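Long-range contact in probable sugar kinase (Clostridium perfringens, PDB 3KZH), which probably phosphorylates a sugar, as a putative carbohydrate kinase of the pfkB (ribokinase-like) family: residues A[4-16]-A[131-143]. Residues are numbered along the deposited sequence; the frame is centred on the assembly and turned at random.
Sequences RKEPYLLVFGASV and REIFENAEYTVLD
The phenol of Tyr8 reaches the end of helix 131-135 and donates a hydrogen bond to the carbonyl of Ile133, with Tyr8 OH 2.5 Å from Ile133 O. That oxygen lies at the edge of the Tyr8 ring, near its plane, and the hydroxyl stands slightly out of the carbonyl plane, at 117° to C=O. Tyr8 CG sits between the backbone N and the carbonyl carbon (chi1 64°), which swings the ring across the turn after the helix; there Ala137 CA makes an off-centre CH-pi contact with it and Ala137 CB touches CE1. A water ties the same corner together, accepting from Tyr8 N and donating to Asn136 O and to Glu138 OE2, whose bent side chain also passes Pro7 CB.

Beyond the turn, strands 9-12 and 139-143 run side by side and parallel. Glu138 N bonds to Tyr8 O at 3.3 Å, Tyr139 O receives Leu10 N, and Leu10 O takes Val141 N at 2.8 Å, in the carbonyl plane; Thr140 CA adds a C-H...O contact to the same oxygen. Val141 O then accepts Phe12 N at 3.0 Å.

On the face that carries Leu10 and Thr140, toward helix 131-135, these two side chains lie alongside each other while the Leu10 branches divide: CD1 meets Ile133 CG2, and CD2 presses on Phe134 CD1 at 3.6 Å. The rings of Phe12 and Phe134 meet obliquely, planes at 56°, and Leu142 CD2 touches Phe12 CB and CD2. Phe157 stacks on Phe134. The other face carries Leu9, whose CD2 lies 3.7 Å from Val141 CG2; Leu9 touches Met268 and Val141 touches Val260 of helix 255-268.

This is an inner pair of parallel strands in the large sheet of the ribokinase-like fold, where strand 9-12 sits between strands 59-62 and 139-143. Main-chain bonds fix the strand register, while the Tyr8 hydroxyl, by engaging a helix-end carbonyl, couples helix 131-135 to the residue that leads into strand 9-12.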
ATOM      1  N   ARG A   4      27.710 -11.484  -3.266  1.00 65.71           N
ATOM      2  CA  ARG A   4      28.994 -11.343  -4.011  1.00 65.80           C
ATOM      3  C   ARG A   4      29.748 -10.076  -3.609  1.00 65.26           C
ATOM      4  O   ARG A   4      29.143  -9.008  -3.432  1.00 65.61           O
ATOM      5  CB  ARG A   4      28.731 -11.351  -5.512  1.00 66.23           C
ATOM      6  N   LYS A   5      31.075 -10.204  -3.507  1.00 63.65           N
ATOM      7  CA  LYS A   5      31.980  -9.108  -3.128  1.00 61.11           C
ATOM      8  C   LYS A   5      32.303  -8.151  -4.293  1.00 58.70           C
ATOM      9  O   LYS A   5      33.222  -7.325  -4.201  1.00 58.73           O
ATOM     10  CB  LYS A   5      33.264  -9.688  -2.529  1.00 60.26           C
ATOM     11  N   GLU A   6      31.492  -8.239  -5.353  1.00 54.76           N
ATOM     12  CA  GLU A   6      31.615  -7.421  -6.563  1.00 50.84           C
ATOM     13  C   GLU A   6      31.357  -5.929  -6.299  1.00 44.06           C
ATOM     14  O   GLU A   6      30.610  -5.590  -5.375  1.00 42.56           O
ATOM     15  CB  GLU A   6      30.641  -7.946  -7.639  1.00 55.13           C
ATOM     16  CG  GLU A   6      30.947  -9.362  -8.172  1.00 60.21           C
ATOM     17  CD  GLU A   6      31.953  -9.417  -9.336  1.00 62.69           C
ATOM     18  OE1 GLU A   6      31.744 -10.254 -10.243  1.00 64.82           O
ATOM     19  OE2 GLU A   6      32.956  -8.662  -9.349  1.00 63.02           O
ATOM     20  N   PRO A   7      32.014  -5.019  -7.063  1.00 38.63           N
ATOM     21  CA  PRO A   7      31.822  -3.573  -6.884  1.00 34.75           C
ATOM     22  C   PRO A   7      30.367  -3.107  -7.032  1.00 30.11           C
ATOM     23  O   PRO A   7      29.602  -3.657  -7.828  1.00 27.53           O
ATOM     24  CB  PRO A   7      32.735  -2.967  -7.963  1.00 35.44           C
ATOM     25  CG  PRO A   7      32.902  -4.051  -8.962  1.00 37.16           C
ATOM     26  CD  PRO A   7      33.065  -5.245  -8.075  1.00 39.57           C
ATOM     27  N   TYR A   8      29.999  -2.118  -6.225  1.00 26.25           N
ATOM     28  CA  TYR A   8      28.646  -1.583  -6.219  1.00 24.26           C
ATOM     29  C   TYR A   8      28.592  -0.063  -6.267  1.00 22.56           C
ATOM     30  O   TYR A   8      29.571   0.619  -5.940  1.00 21.12           O
ATOM     31  CB  TYR A   8      27.888  -2.077  -4.967  1.00 23.87           C
ATOM     32  CG  TYR A   8      28.463  -1.597  -3.638  1.00 26.18           C
ATOM     33  CD1 TYR A   8      27.959  -0.438  -3.006  1.00 25.96           C
ATOM     34  CD2 TYR A   8      29.526  -2.286  -3.013  1.00 23.87           C
ATOM     35  CE1 TYR A   8      28.496   0.023  -1.788  1.00 25.15           C
ATOM     36  CE2 TYR A   8      30.074  -1.829  -1.792  1.00 23.32           C
ATOM     37  CZ  TYR A   8      29.551  -0.677  -1.198  1.00 24.16           C
ATOM     38  OH  TYR A   8      30.101  -0.212  -0.038  1.00 25.60           O
ATOM     39  N   LEU A   9      27.396   0.440  -6.568  1.00 21.97           N
ATOM     40  CA  LEU A   9      27.116   1.871  -6.603  1.00 22.10           C
ATOM     41  C   LEU A   9      26.145   2.143  -5.476  1.00 19.89           C
ATOM     42  O   LEU A   9      25.146   1.437  -5.329  1.00 17.75           O
ATOM     43  CB  LEU A   9      26.453   2.294  -7.924  1.00 23.44           C
ATOM     44  CG  LEU A   9      26.718   3.737  -8.399  1.00 24.46           C
ATOM     45  CD1 LEU A   9      26.555   3.768  -9.877  1.00 21.55           C
ATOM     46  CD2 LEU A   9      25.902   4.830  -7.735  1.00 26.01           C
ATOM     47  N   LEU A  10      26.426   3.202  -4.725  1.00 18.94           N
ATOM     48  CA  LEU A  10      25.571   3.594  -3.631  1.00 18.09           C
ATOM     49  C   LEU A  10      24.715   4.789  -3.993  1.00 17.60           C
ATOM     50  O   LEU A  10      25.195   5.753  -4.587  1.00 15.61           O
ATOM     51  CB  LEU A  10      26.387   3.878  -2.366  1.00 16.23           C
ATOM     52  CG  LEU A  10      25.665   4.305  -1.075  1.00 19.59           C
ATOM     53  CD1 LEU A  10      24.688   3.242  -0.580  1.00 14.57           C
ATOM     54  CD2 LEU A  10      26.698   4.606  -0.016  1.00 17.42           C
ATOM     55  N   VAL A  11      23.425   4.672  -3.690  1.00 16.15           N
ATOM     56  CA  VAL A  11      22.464   5.742  -3.907  1.00 18.75           C
ATOM     57  C   VAL A  11      21.960   6.024  -2.497  1.00 20.75           C
ATOM     58  O   VAL A  11      21.582   5.099  -1.780  1.00 21.37           O
ATOM     59  CB  VAL A  11      21.289   5.317  -4.860  1.00 18.95           C
ATOM     60  CG1 VAL A  11      20.315   6.479  -5.075  1.00 14.85           C
ATOM     61  CG2 VAL A  11      21.823   4.840  -6.209  1.00 13.45           C
ATOM     62  N   PHE A  12      22.033   7.287  -2.084  1.00 21.11           N
ATOM     63  CA  PHE A  12      21.597   7.707  -0.749  1.00 21.02           C
ATOM     64  C   PHE A  12      20.510   8.781  -0.883  1.00 18.91           C
ATOM     65  O   PHE A  12      20.779   9.852  -1.406  1.00 20.33           O
ATOM     66  CB  PHE A  12      22.823   8.232   0.042  1.00 24.04           C
ATOM     67  CG  PHE A  12      22.532   8.634   1.472  1.00 24.08           C
ATOM     68  CD1 PHE A  12      22.565   7.677   2.501  1.00 27.32           C
ATOM     69  CD2 PHE A  12      22.270   9.982   1.805  1.00 24.86           C
ATOM     70  CE1 PHE A  12      22.341   8.045   3.869  1.00 26.58           C
ATOM     71  CE2 PHE A  12      22.043  10.373   3.155  1.00 27.27           C
ATOM     72  CZ  PHE A  12      22.082   9.394   4.191  1.00 24.85           C
ATOM     73  N   GLY A  13      19.310   8.502  -0.374  1.00 17.97           N
ATOM     74  CA  GLY A  13      18.212   9.457  -0.448  1.00 18.99           C
ATOM     75  C   GLY A  13      16.830   8.927  -0.088  1.00 19.86           C
ATOM     76  O   GLY A  13      16.671   7.766   0.276  1.00 19.30           O
ATOM     77  N   ALA A  14      15.820   9.772  -0.275  1.00 21.53           N
ATOM     78  CA  ALA A  14      14.421   9.469   0.052  1.00 23.32           C
ATOM     79  C   ALA A  14      13.637   8.463  -0.811  1.00 23.28           C
ATOM     80  O   ALA A  14      13.935   8.266  -1.985  1.00 25.12           O
ATOM     81  CB  ALA A  14      13.642  10.771   0.152  1.00 20.76           C
ATOM     82  N   SER A  15      12.661   7.815  -0.173  1.00 25.80           N
ATOM     83  CA  SER A  15      11.738   6.852  -0.787  1.00 27.16           C
ATOM     84  C   SER A  15      10.353   7.325  -0.376  1.00 28.09           C
ATOM     85  O   SER A  15      10.056   7.420   0.817  1.00 28.40           O
ATOM     86  CB  SER A  15      11.912   5.432  -0.244  1.00 26.11           C
ATOM     87  OG  SER A  15      13.081   4.817  -0.710  1.00 28.72           O
ATOM     88  N   VAL A  16       9.508   7.619  -1.360  1.00 28.01           N
ATOM     89  CA  VAL A  16       8.152   8.080  -1.097  1.00 28.36           C
ATOM     90  C   VAL A  16       7.131   7.164  -1.762  1.00 29.20           C
ATOM     91  O   VAL A  16       7.340   6.721  -2.891  1.00 30.94           O
ATOM     92  CB  VAL A  16       7.912   9.529  -1.647  1.00 28.58           C
ATOM     93  CG1 VAL A  16       6.539  10.066  -1.190  1.00 27.21           C
ATOM     94  CG2 VAL A  16       9.029  10.488  -1.231  1.00 26.33           C
ATOM     95  N   ARG A 131      29.576   3.776   7.670  1.00 36.41           N
ATOM     96  CA  ARG A 131      30.720   4.417   6.991  1.00 37.83           C
ATOM     97  C   ARG A 131      31.440   3.536   5.961  1.00 35.89           C
ATOM     98  O   ARG A 131      31.892   4.016   4.928  1.00 32.40           O
ATOM     99  CB  ARG A 131      31.731   4.939   8.022  1.00 41.74           C
ATOM    100  CG  ARG A 131      32.305   3.871   8.953  1.00 47.77           C
ATOM    101  CD  ARG A 131      33.447   4.397   9.778  1.00 51.99           C
ATOM    102  NE  ARG A 131      34.626   4.646   8.957  1.00 58.26           N
ATOM    103  CZ  ARG A 131      35.871   4.703   9.422  1.00 61.23           C
ATOM    104  NH1 ARG A 131      36.123   4.528  10.719  1.00 62.81           N
ATOM    105  NH2 ARG A 131      36.873   4.927   8.582  1.00 61.71           N
ATOM    106  N   GLU A 132      31.456   2.235   6.228  1.00 36.89           N
ATOM    107  CA  GLU A 132      32.098   1.244   5.370  1.00 38.99           C
ATOM    108  C   GLU A 132      31.352   1.052   4.042  1.00 37.11           C
ATOM    109  O   GLU A 132      31.953   0.663   3.039  1.00 36.29           O
ATOM    110  CB  GLU A 132      32.192  -0.074   6.125  1.00 41.76           C
ATOM    111  CG  GLU A 132      33.358  -0.937   5.746  1.00 46.41           C
ATOM    112  CD  GLU A 132      33.433  -2.173   6.605  1.00 48.14           C
ATOM    113  OE1 GLU A 132      33.985  -2.085   7.723  1.00 45.90           O
ATOM    114  OE2 GLU A 132      32.918  -3.223   6.162  1.00 50.04           O
ATOM    115  N   ILE A 133      30.050   1.343   4.040  1.00 34.29           N
ATOM    116  CA  ILE A 133      29.246   1.230   2.824  1.00 32.39           C
ATOM    117  C   ILE A 133      29.603   2.391   1.887  1.00 30.57           C
ATOM    118  O   ILE A 133      29.751   2.191   0.683  1.00 25.62           O
ATOM    119  CB  ILE A 133      27.717   1.195   3.125  1.00 31.82           C
ATOM    120  CG1 ILE A 133      27.380   0.110   4.164  1.00 31.94           C
ATOM    121  CG2 ILE A 133      26.906   0.985   1.822  1.00 32.63           C
ATOM    122  CD1 ILE A 133      27.733  -1.346   3.761  1.00 28.68           C
ATOM    123  N   PHE A 134      29.810   3.572   2.476  1.00 29.56           N
ATOM    124  CA  PHE A 134      30.194   4.782   1.746  1.00 31.62           C
ATOM    125  C   PHE A 134      31.622   4.685   1.219  1.00 33.19           C
ATOM    126  O   PHE A 134      31.850   4.851   0.023  1.00 33.30           O
ATOM    127  CB  PHE A 134      30.088   6.018   2.634  1.00 29.27           C
ATOM    128  CG  PHE A 134      28.688   6.404   2.991  1.00 29.22           C
ATOM    129  CD1 PHE A 134      27.922   7.196   2.118  1.00 30.69           C
ATOM    130  CD2 PHE A 134      28.142   6.038   4.231  1.00 28.17           C
ATOM    131  CE1 PHE A 134      26.615   7.629   2.478  1.00 30.37           C
ATOM    132  CE2 PHE A 134      26.842   6.459   4.609  1.00 28.93           C
ATOM    133  CZ  PHE A 134      26.077   7.258   3.732  1.00 26.87           C
ATOM    134  N   GLU A 135      32.555   4.330   2.107  1.00 34.16           N
ATOM    135  CA  GLU A 135      33.980   4.199   1.779  1.00 35.73           C
ATOM    136  C   GLU A 135      34.341   3.180   0.689  1.00 35.00           C
ATOM    137  O   GLU A 135      35.266   3.420  -0.100  1.00 36.02           O
ATOM    138  CB  GLU A 135      34.801   3.928   3.049  1.00 36.36           C
ATOM    139  CG  GLU A 135      34.757   5.065   4.056  1.00 37.84           C
ATOM    140  CD  GLU A 135      35.468   4.773   5.367  1.00 39.23           C
ATOM    141  OE1 GLU A 135      35.441   3.611   5.826  1.00 38.63           O
ATOM    142  OE2 GLU A 135      36.045   5.720   5.946  1.00 40.68           O
ATOM    143  N   ASN A 136      33.603   2.071   0.634  1.00 32.39           N
ATOM    144  CA  ASN A 136      33.853   1.033  -0.368  1.00 33.40           C
ATOM    145  C   ASN A 136      32.970   1.142  -1.618  1.00 31.70           C
ATOM    146  O   ASN A 136      33.021   0.276  -2.495  1.00 32.82           O
ATOM    147  CB  ASN A 136      33.748  -0.366   0.252  1.00 35.79           C
ATOM    148  CG  ASN A 136      34.778  -0.600   1.344  1.00 38.40           C
ATOM    149  OD1 ASN A 136      34.442  -0.628   2.527  1.00 38.67           O
ATOM    150  ND2 ASN A 136      36.041  -0.746   0.954  1.00 39.81           N
ATOM    151  N   ALA A 137      32.162   2.203  -1.689  1.00 27.67           N
ATOM    152  CA  ALA A 137      31.297   2.456  -2.838  1.00 26.87           C
ATOM    153  C   ALA A 137      32.128   3.120  -3.921  1.00 25.67           C
ATOM    154  O   ALA A 137      32.883   4.050  -3.630  1.00 25.00           O
ATOM    155  CB  ALA A 137      30.144   3.353  -2.444  1.00 26.55           C
ATOM    156  N   GLU A 138      32.019   2.632  -5.156  1.00 23.19           N
ATOM    157  CA  GLU A 138      32.795   3.212  -6.260  1.00 25.37           C
ATOM    158  C   GLU A 138      32.281   4.616  -6.559  1.00 23.04           C
ATOM    159  O   GLU A 138      33.069   5.545  -6.747  1.00 21.36           O
ATOM    160  CB  GLU A 138      32.728   2.349  -7.522  1.00 26.76           C
ATOM    161  CG  GLU A 138      32.959   0.859  -7.335  1.00 32.48           C
ATOM    162  CD  GLU A 138      34.402   0.494  -7.017  1.00 35.37           C
ATOM    163  OE1 GLU A 138      35.325   1.070  -7.640  1.00 36.88           O
ATOM    164  OE2 GLU A 138      34.611  -0.388  -6.153  1.00 35.81           O
ATOM    165  N   TYR A 139      30.954   4.747  -6.630  1.00 19.63           N
ATOM    166  CA  TYR A 139      30.301   6.036  -6.854  1.00 18.20           C
ATOM    167  C   TYR A 139      29.139   6.149  -5.872  1.00 18.04           C
ATOM    168  O   TYR A 139      28.614   5.129  -5.407  1.00 15.33           O
ATOM    169  CB  TYR A 139      29.835   6.218  -8.322  1.00 16.82           C
ATOM    170  CG  TYR A 139      30.959   6.287  -9.351  1.00 14.41           C
ATOM    171  CD1 TYR A 139      31.518   7.504  -9.745  1.00 17.69           C
ATOM    172  CD2 TYR A 139      31.530   5.119  -9.867  1.00 14.48           C
ATOM    173  CE1 TYR A 139      32.642   7.538 -10.631  1.00 18.35           C
ATOM    174  CE2 TYR A 139      32.627   5.129 -10.726  1.00 15.79           C
ATOM    175  CZ  TYR A 139      33.181   6.336 -11.106  1.00 17.37           C
ATOM    176  OH  TYR A 139      34.274   6.327 -11.942  1.00 21.01           O
ATOM    177  N   THR A 140      28.819   7.378  -5.467  1.00 18.14           N
ATOM    178  CA  THR A 140      27.715   7.610  -4.538  1.00 19.77           C
ATOM    179  C   THR A 140      26.825   8.765  -5.013  1.00 20.04           C
ATOM    180  O   THR A 140      27.269   9.905  -5.131  1.00 20.00           O
ATOM    181  CB  THR A 140      28.196   7.789  -3.053  1.00 19.49           C
ATOM    182  OG1 THR A 140      28.861   6.597  -2.616  1.00 19.14           O
ATOM    183  CG2 THR A 140      27.020   8.033  -2.108  1.00 20.93           C
ATOM    184  N   VAL A 141      25.563   8.437  -5.293  1.00 18.89           N
ATOM    185  CA  VAL A 141      24.574   9.397  -5.790  1.00 17.14           C
ATOM    186  C   VAL A 141      23.840  10.086  -4.649  1.00 18.63           C
ATOM    187  O   VAL A 141      23.412   9.457  -3.677  1.00 16.83           O
ATOM    188  CB  VAL A 141      23.542   8.707  -6.750  1.00 16.82           C
ATOM    189  CG1 VAL A 141      22.432   9.676  -7.191  1.00 13.32           C
ATOM    190  CG2 VAL A 141      24.252   8.146  -7.969  1.00 12.51           C
ATOM    191  N   LEU A 142      23.718  11.398  -4.788  1.00 20.68           N
ATOM    192  CA  LEU A 142      23.031  12.246  -3.830  1.00 23.45           C
ATOM    193  C   LEU A 142      22.223  13.255  -4.619  1.00 24.40           C
ATOM    194  O   LEU A 142      22.524  13.538  -5.777  1.00 23.20           O
ATOM    195  CB  LEU A 142      24.033  13.035  -2.956  1.00 22.91           C
ATOM    196  CG  LEU A 142      25.019  12.420  -1.951  1.00 23.92           C
ATOM    197  CD1 LEU A 142      25.828  13.506  -1.283  1.00 21.42           C
ATOM    198  CD2 LEU A 142      24.288  11.616  -0.918  1.00 25.20           C
ATOM    199  N   ASP A 143      21.173  13.764  -3.988  1.00 27.57           N
ATOM    200  CA  ASP A 143      20.360  14.821  -4.563  1.00 29.70           C
ATOM    201  C   ASP A 143      20.567  16.027  -3.644  1.00 31.25           C
ATOM    202  O   ASP A 143      21.294  15.909  -2.660  1.00 30.50           O
ATOM    203  CB  ASP A 143      18.879  14.404  -4.730  1.00 31.58           C
ATOM    204  CG  ASP A 143      18.145  14.102  -3.416  1.00 30.77           C
ATOM    205  OD1 ASP A 143      18.676  14.276  -2.297  1.00 31.74           O
ATOM    206  OD2 ASP A 143      16.980  13.675  -3.535  1.00 32.72           O
TER
HETATM  207  O   HOH W   1      32.444  -0.995  -4.605  1.00 23.94           O
HETATM  208  O   HOH W   2      20.632  12.339  -1.360  1.00 20.08           O